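Local structure of 1-deoxy-D-xylulose 5-phosphate reductoisomerase (Zymomonas mobilis, 1R0K) at residues F236-S248 with K291-E303. The protein catalyses the NADPH-dependent rearrangement and reduction of 1-deoxy-D-xylulose 5-phosphate to 2-C-methyl-D-erythritol 4-phosphate in isoprenoid biosynthesis, using a divalent metal ion. Sequence-based numbering, arbitrary orientation.
Sequences FEILVHPQSVIHS and KLRQMDFEAPDYE
His241 ND1 donates to Asp296 O at 2.8 Å, nearly straight (168°) and in the ring plane. Its NE2 accepts from Ile246 N, so the imidazole is probably fixed in its rotation. Gln243 binds Asp296 twice. Its OE1 takes Asp296 N from above the amide plane at 2.8 Å, and its NE2 donates to Asp296 OD2 from the anti side, tilted out of the carboxylate plane, also at 2.8 Å. The bend at chi2 (72°) turns the amide toward the Asp296 backbone. With an alanine here, Asp296 N and OD2 would probably lose these partners. Asp296 OD1 accepts a hydrogen bond from Gln294 NE2 of the second subunit, where 294-296 forms an antiparallel ladder that continues the sheet across the dimer interface. Further along, Val240 and Glu298 form a single antiparallel bridge, with Glu298 N to Val240 O at 2.9 Å and a weak return bond from Val240 N to Glu298 O. The Phe297 ring lies almost parallel to the imidazole (10°) but well displaced, its CE2 over the rim of one face, 3.4 Å from His241 ND1. Ile246 CD1 touches the Phe297 edge at CZ. Met295 CE packs on Val245 CG2 at 3.6 Å. At the other end, Val240 CG2 rests on Pro300, and a water links Ile238 N to Tyr302 OH.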
loop_
_atom_site.group_PDB
_atom_site.type_symbol
_atom_site.label_atom_id
_atom_site.label_comp_id
_atom_site.label_asym_id
_atom_site.label_seq_id
_atom_site.Cartn_x
_atom_site.Cartn_y
_atom_site.Cartn_z
ATOM N N PHE B 236 -5.890 16.139 -4.342
ATOM C CA PHE B 236 -4.738 16.091 -3.451
ATOM C C PHE B 236 -5.084 16.573 -2.059
ATOM O O PHE B 236 -5.865 17.511 -1.880
ATOM C CB PHE B 236 -3.587 16.941 -3.985
ATOM C CG PHE B 236 -2.859 16.317 -5.132
ATOM C CD1 PHE B 236 -3.320 16.473 -6.435
ATOM C CD2 PHE B 236 -1.720 15.552 -4.910
ATOM C CE1 PHE B 236 -2.656 15.879 -7.501
ATOM C CE2 PHE B 236 -1.046 14.950 -5.971
ATOM C CZ PHE B 236 -1.513 15.114 -7.267
ATOM N N GLU B 237 -4.496 15.913 -1.072
ATOM C CA GLU B 237 -4.693 16.258 0.322
ATOM C C GLU B 237 -3.356 16.172 1.030
ATOM O O GLU B 237 -2.553 15.287 0.744
ATOM C CB GLU B 237 -5.649 15.278 0.998
ATOM C CG GLU B 237 -7.118 15.559 0.782
ATOM C CD GLU B 237 -7.987 14.480 1.387
ATOM O OE1 GLU B 237 -7.552 13.855 2.381
ATOM O OE2 GLU B 237 -9.108 14.268 0.876
ATOM N N ILE B 238 -3.112 17.100 1.943
ATOM C CA ILE B 238 -1.885 17.061 2.715
ATOM C C ILE B 238 -2.339 16.634 4.101
ATOM O O ILE B 238 -3.302 17.181 4.642
ATOM C CB ILE B 238 -1.201 18.441 2.781
ATOM C CG1 ILE B 238 -0.768 18.863 1.374
ATOM C CG2 ILE B 238 0.003 18.388 3.729
ATOM C CD1 ILE B 238 -0.175 20.260 1.316
ATOM N N LEU B 239 -1.676 15.627 4.655
ATOM C CA LEU B 239 -2.026 15.127 5.976
ATOM C C LEU B 239 -0.803 15.180 6.877
ATOM O O LEU B 239 0.221 14.567 6.573
ATOM C CB LEU B 239 -2.546 13.682 5.877
ATOM C CG LEU B 239 -2.860 12.937 7.184
ATOM C CD1 LEU B 239 -4.022 13.600 7.909
ATOM C CD2 LEU B 239 -3.195 11.481 6.882
ATOM N N VAL B 240 -0.902 15.924 7.977
ATOM C CA VAL B 240 0.214 16.019 8.909
ATOM C C VAL B 240 0.282 14.719 9.703
ATOM O O VAL B 240 -0.708 14.265 10.274
ATOM C CB VAL B 240 0.061 17.229 9.859
ATOM C CG1 VAL B 240 1.171 17.221 10.899
ATOM C CG2 VAL B 240 0.118 18.531 9.044
ATOM N N HIS B 241 1.467 14.125 9.710
ATOM C CA HIS B 241 1.734 12.853 10.369
ATOM C C HIS B 241 3.163 12.984 10.902
ATOM O O HIS B 241 4.131 12.713 10.198
ATOM C CB HIS B 241 1.590 11.742 9.309
ATOM C CG HIS B 241 2.146 10.415 9.718
ATOM N ND1 HIS B 241 1.851 9.819 10.925
ATOM C CD2 HIS B 241 2.968 9.560 9.066
ATOM C CE1 HIS B 241 2.471 8.653 10.999
ATOM N NE2 HIS B 241 3.156 8.473 9.884
ATOM N N PRO B 242 3.306 13.413 12.169
ATOM C CA PRO B 242 4.611 13.608 12.816
ATOM C C PRO B 242 5.670 12.520 12.628
ATOM O O PRO B 242 6.803 12.817 12.254
ATOM C CB PRO B 242 4.240 13.808 14.284
ATOM C CG PRO B 242 2.891 14.478 14.197
ATOM C CD PRO B 242 2.211 13.640 13.130
ATOM N N GLN B 243 5.307 11.267 12.888
ATOM C CA GLN B 243 6.260 10.159 12.773
ATOM C C GLN B 243 6.858 9.972 11.381
ATOM O O GLN B 243 7.953 9.429 11.238
ATOM C CB GLN B 243 5.603 8.846 13.208
ATOM C CG GLN B 243 5.204 8.765 14.684
ATOM C CD GLN B 243 4.000 9.622 15.021
ATOM O OE1 GLN B 243 3.169 9.914 14.162
ATOM N NE2 GLN B 243 3.886 10.006 16.282
ATOM N N SER B 244 6.134 10.404 10.353
ATOM C CA SER B 244 6.609 10.269 8.979
ATOM C C SER B 244 6.981 8.834 8.615
ATOM O O SER B 244 7.953 8.609 7.887
ATOM C CB SER B 244 7.824 11.177 8.737
ATOM O OG SER B 244 7.477 12.543 8.873
ATOM N N VAL B 245 6.228 7.861 9.124
ATOM C CA VAL B 245 6.505 6.463 8.799
ATOM C C VAL B 245 5.642 6.084 7.606
ATOM O O VAL B 245 6.058 5.300 6.754
ATOM C CB VAL B 245 6.239 5.517 9.996
ATOM C CG1 VAL B 245 7.411 5.595 10.965
ATOM C CG2 VAL B 245 4.955 5.896 10.702
ATOM N N ILE B 246 4.432 6.634 7.548
ATOM C CA ILE B 246 3.585 6.412 6.381
ATOM C C ILE B 246 4.102 7.527 5.479
ATOM O O ILE B 246 3.979 8.717 5.804
ATOM C CB ILE B 246 2.084 6.617 6.683
ATOM C CG1 ILE B 246 1.592 5.490 7.598
ATOM C CG2 ILE B 246 1.290 6.647 5.377
ATOM C CD1 ILE B 246 0.107 5.522 7.899
ATOM N N HIS B 247 4.704 7.136 4.365
ATOM C CA HIS B 247 5.320 8.085 3.449
ATOM C C HIS B 247 4.396 8.782 2.449
ATOM O O HIS B 247 4.806 9.750 1.811
ATOM C CB HIS B 247 6.491 7.385 2.756
ATOM C CG HIS B 247 7.541 6.910 3.716
ATOM N ND1 HIS B 247 8.181 5.696 3.585
ATOM C CD2 HIS B 247 8.039 7.479 4.841
ATOM C CE1 HIS B 247 9.026 5.536 4.590
ATOM N NE2 HIS B 247 8.959 6.603 5.366
ATOM N N SER B 248 3.160 8.289 2.350
ATOM C CA SER B 248 2.085 8.837 1.510
ATOM C C SER B 248 1.080 7.758 1.125
ATOM O O SER B 248 1.348 6.566 1.271
ATOM C CB SER B 248 2.617 9.548 0.261
ATOM O OG SER B 248 2.976 10.885 0.591
ATOM N N LYS B 291 7.949 -1.189 18.333
ATOM C CA LYS B 291 8.810 -0.176 18.926
ATOM C C LYS B 291 8.180 1.188 18.666
ATOM O O LYS B 291 8.151 2.051 19.541
ATOM C CB LYS B 291 10.200 -0.244 18.296
ATOM C CG LYS B 291 11.232 0.663 18.945
ATOM C CD LYS B 291 12.580 0.502 18.262
ATOM C CE LYS B 291 13.625 1.426 18.857
ATOM N NZ LYS B 291 14.929 1.286 18.147
ATOM N N LEU B 292 7.680 1.367 17.450
ATOM C CA LEU B 292 7.023 2.605 17.052
ATOM C C LEU B 292 5.873 2.886 18.012
ATOM O O LEU B 292 5.737 3.993 18.542
ATOM C CB LEU B 292 6.483 2.457 15.630
ATOM C CG LEU B 292 5.511 3.524 15.135
ATOM C CD1 LEU B 292 6.166 4.899 15.201
ATOM C CD2 LEU B 292 5.090 3.189 13.718
ATOM N N ARG B 293 5.040 1.867 18.204
ATOM C CA ARG B 293 3.896 1.921 19.102
ATOM C C ARG B 293 2.728 2.816 18.700
ATOM O O ARG B 293 1.571 2.404 18.796
ATOM C CB ARG B 293 4.365 2.314 20.508
ATOM C CG ARG B 293 3.247 2.627 21.476
ATOM C CD ARG B 293 3.797 3.072 22.824
ATOM N NE ARG B 293 2.743 3.553 23.715
ATOM C CZ ARG B 293 1.975 4.614 23.470
ATOM N NH1 ARG B 293 2.138 5.313 22.355
ATOM N NH2 ARG B 293 1.044 4.980 24.343
ATOM N N GLN B 294 3.009 4.027 18.233
ATOM C CA GLN B 294 1.922 4.937 17.903
ATOM C C GLN B 294 2.175 5.866 16.714
ATOM O O GLN B 294 3.287 6.352 16.512
ATOM C CB GLN B 294 1.608 5.758 19.160
ATOM C CG GLN B 294 0.298 6.515 19.161
ATOM C CD GLN B 294 -0.025 7.077 20.539
ATOM O OE1 GLN B 294 0.638 7.993 21.021
ATOM N NE2 GLN B 294 -1.038 6.512 21.185
ATOM N N MET B 295 1.124 6.090 15.927
ATOM C CA MET B 295 1.165 6.983 14.767
ATOM C C MET B 295 0.128 8.079 15.001
ATOM O O MET B 295 -0.981 7.795 15.443
ATOM C CB MET B 295 0.805 6.232 13.477
ATOM C CG MET B 295 1.937 5.444 12.843
ATOM S SD MET B 295 1.358 4.574 11.380
ATOM C CE MET B 295 2.554 3.228 11.268
ATOM N N ASP B 296 0.491 9.325 14.713
ATOM C CA ASP B 296 -0.426 10.447 14.885
ATOM C C ASP B 296 -0.774 11.110 13.559
ATOM O O ASP B 296 0.044 11.146 12.644
ATOM C CB ASP B 296 0.190 11.495 15.811
ATOM C CG ASP B 296 0.393 10.978 17.208
ATOM O OD1 ASP B 296 -0.622 10.633 17.850
ATOM O OD2 ASP B 296 1.560 10.911 17.655
ATOM N N PHE B 297 -1.988 11.645 13.473
ATOM C CA PHE B 297 -2.443 12.326 12.264
ATOM C C PHE B 297 -3.284 13.546 12.632
ATOM O O PHE B 297 -4.060 13.508 13.582
ATOM C CB PHE B 297 -3.285 11.386 11.388
ATOM C CG PHE B 297 -2.607 10.092 11.065
ATOM C CD1 PHE B 297 -2.738 8.997 11.915
ATOM C CD2 PHE B 297 -1.818 9.971 9.924
ATOM C CE1 PHE B 297 -2.091 7.797 11.632
ATOM C CE2 PHE B 297 -1.165 8.779 9.632
ATOM C CZ PHE B 297 -1.301 7.687 10.487
ATOM N N GLU B 298 -3.125 14.626 11.875
ATOM C CA GLU B 298 -3.878 15.851 12.120
ATOM C C GLU B 298 -3.972 16.646 10.824
ATOM O O GLU B 298 -3.195 16.430 9.892
ATOM C CB GLU B 298 -3.196 16.692 13.209
ATOM C CG GLU B 298 -1.849 17.267 12.801
ATOM C CD GLU B 298 -1.173 18.039 13.921
ATOM O OE1 GLU B 298 -0.695 17.409 14.885
ATOM O OE2 GLU B 298 -1.121 19.282 13.841
ATOM N N ALA B 299 -4.925 17.566 10.762
ATOM C CA ALA B 299 -5.107 18.372 9.565
ATOM C C ALA B 299 -4.026 19.433 9.443
ATOM O O ALA B 299 -3.513 19.936 10.440
ATOM C CB ALA B 299 -6.484 19.040 9.584
ATOM N N PRO B 300 -3.642 19.769 8.210
ATOM C CA PRO B 300 -2.613 20.795 8.061
ATOM C C PRO B 300 -3.274 22.133 8.397
ATOM O O PRO B 300 -4.501 22.257 8.337
ATOM C CB PRO B 300 -2.230 20.673 6.591
ATOM C CG PRO B 300 -3.528 20.281 5.947
ATOM C CD PRO B 300 -4.056 19.232 6.899
ATOM N N ASP B 301 -2.480 23.128 8.764
ATOM C CA ASP B 301 -3.035 24.432 9.096
ATOM C C ASP B 301 -2.623 25.428 8.019
ATOM O O ASP B 301 -1.515 25.955 8.044
ATOM C CB ASP B 301 -2.516 24.897 10.458
ATOM C CG ASP B 301 -3.238 26.131 10.964
ATOM O OD1 ASP B 301 -3.595 26.992 10.138
ATOM O OD2 ASP B 301 -3.438 26.243 12.188
ATOM N N TYR B 302 -3.520 25.680 7.071
ATOM C CA TYR B 302 -3.234 26.603 5.979
ATOM C C TYR B 302 -3.061 28.046 6.447
ATOM O O TYR B 302 -2.416 28.852 5.774
ATOM C CB TYR B 302 -4.334 26.501 4.919
ATOM C CG TYR B 302 -4.228 25.225 4.107
ATOM C CD1 TYR B 302 -3.403 25.160 2.985
ATOM C CD2 TYR B 302 -4.901 24.065 4.498
ATOM C CE1 TYR B 302 -3.247 23.969 2.269
ATOM C CE2 TYR B 302 -4.749 22.865 3.789
ATOM C CZ TYR B 302 -3.920 22.828 2.677
ATOM O OH TYR B 302 -3.759 21.657 1.968
ATOM N N GLU B 303 -3.627 28.367 7.603
ATOM C CA GLU B 303 -3.502 29.710 8.157
ATOM C C GLU B 303 -2.093 29.945 8.687
ATOM O O GLU B 303 -1.482 30.975 8.420
ATOM C CB GLU B 303 -4.513 29.913 9.287
ATOM C CG GLU B 303 -5.918 30.184 8.802
ATOM C CD GLU B 303 -5.999 31.469 7.999
ATOM O OE1 GLU B 303 -5.625 32.531 8.544
ATOM O OE2 GLU B 303 -6.431 31.420 6.826
HETATM O O HOH W 1 -4.935 19.345 2.133
HETATM O O HOH W 2 5.168 7.834 18.263
#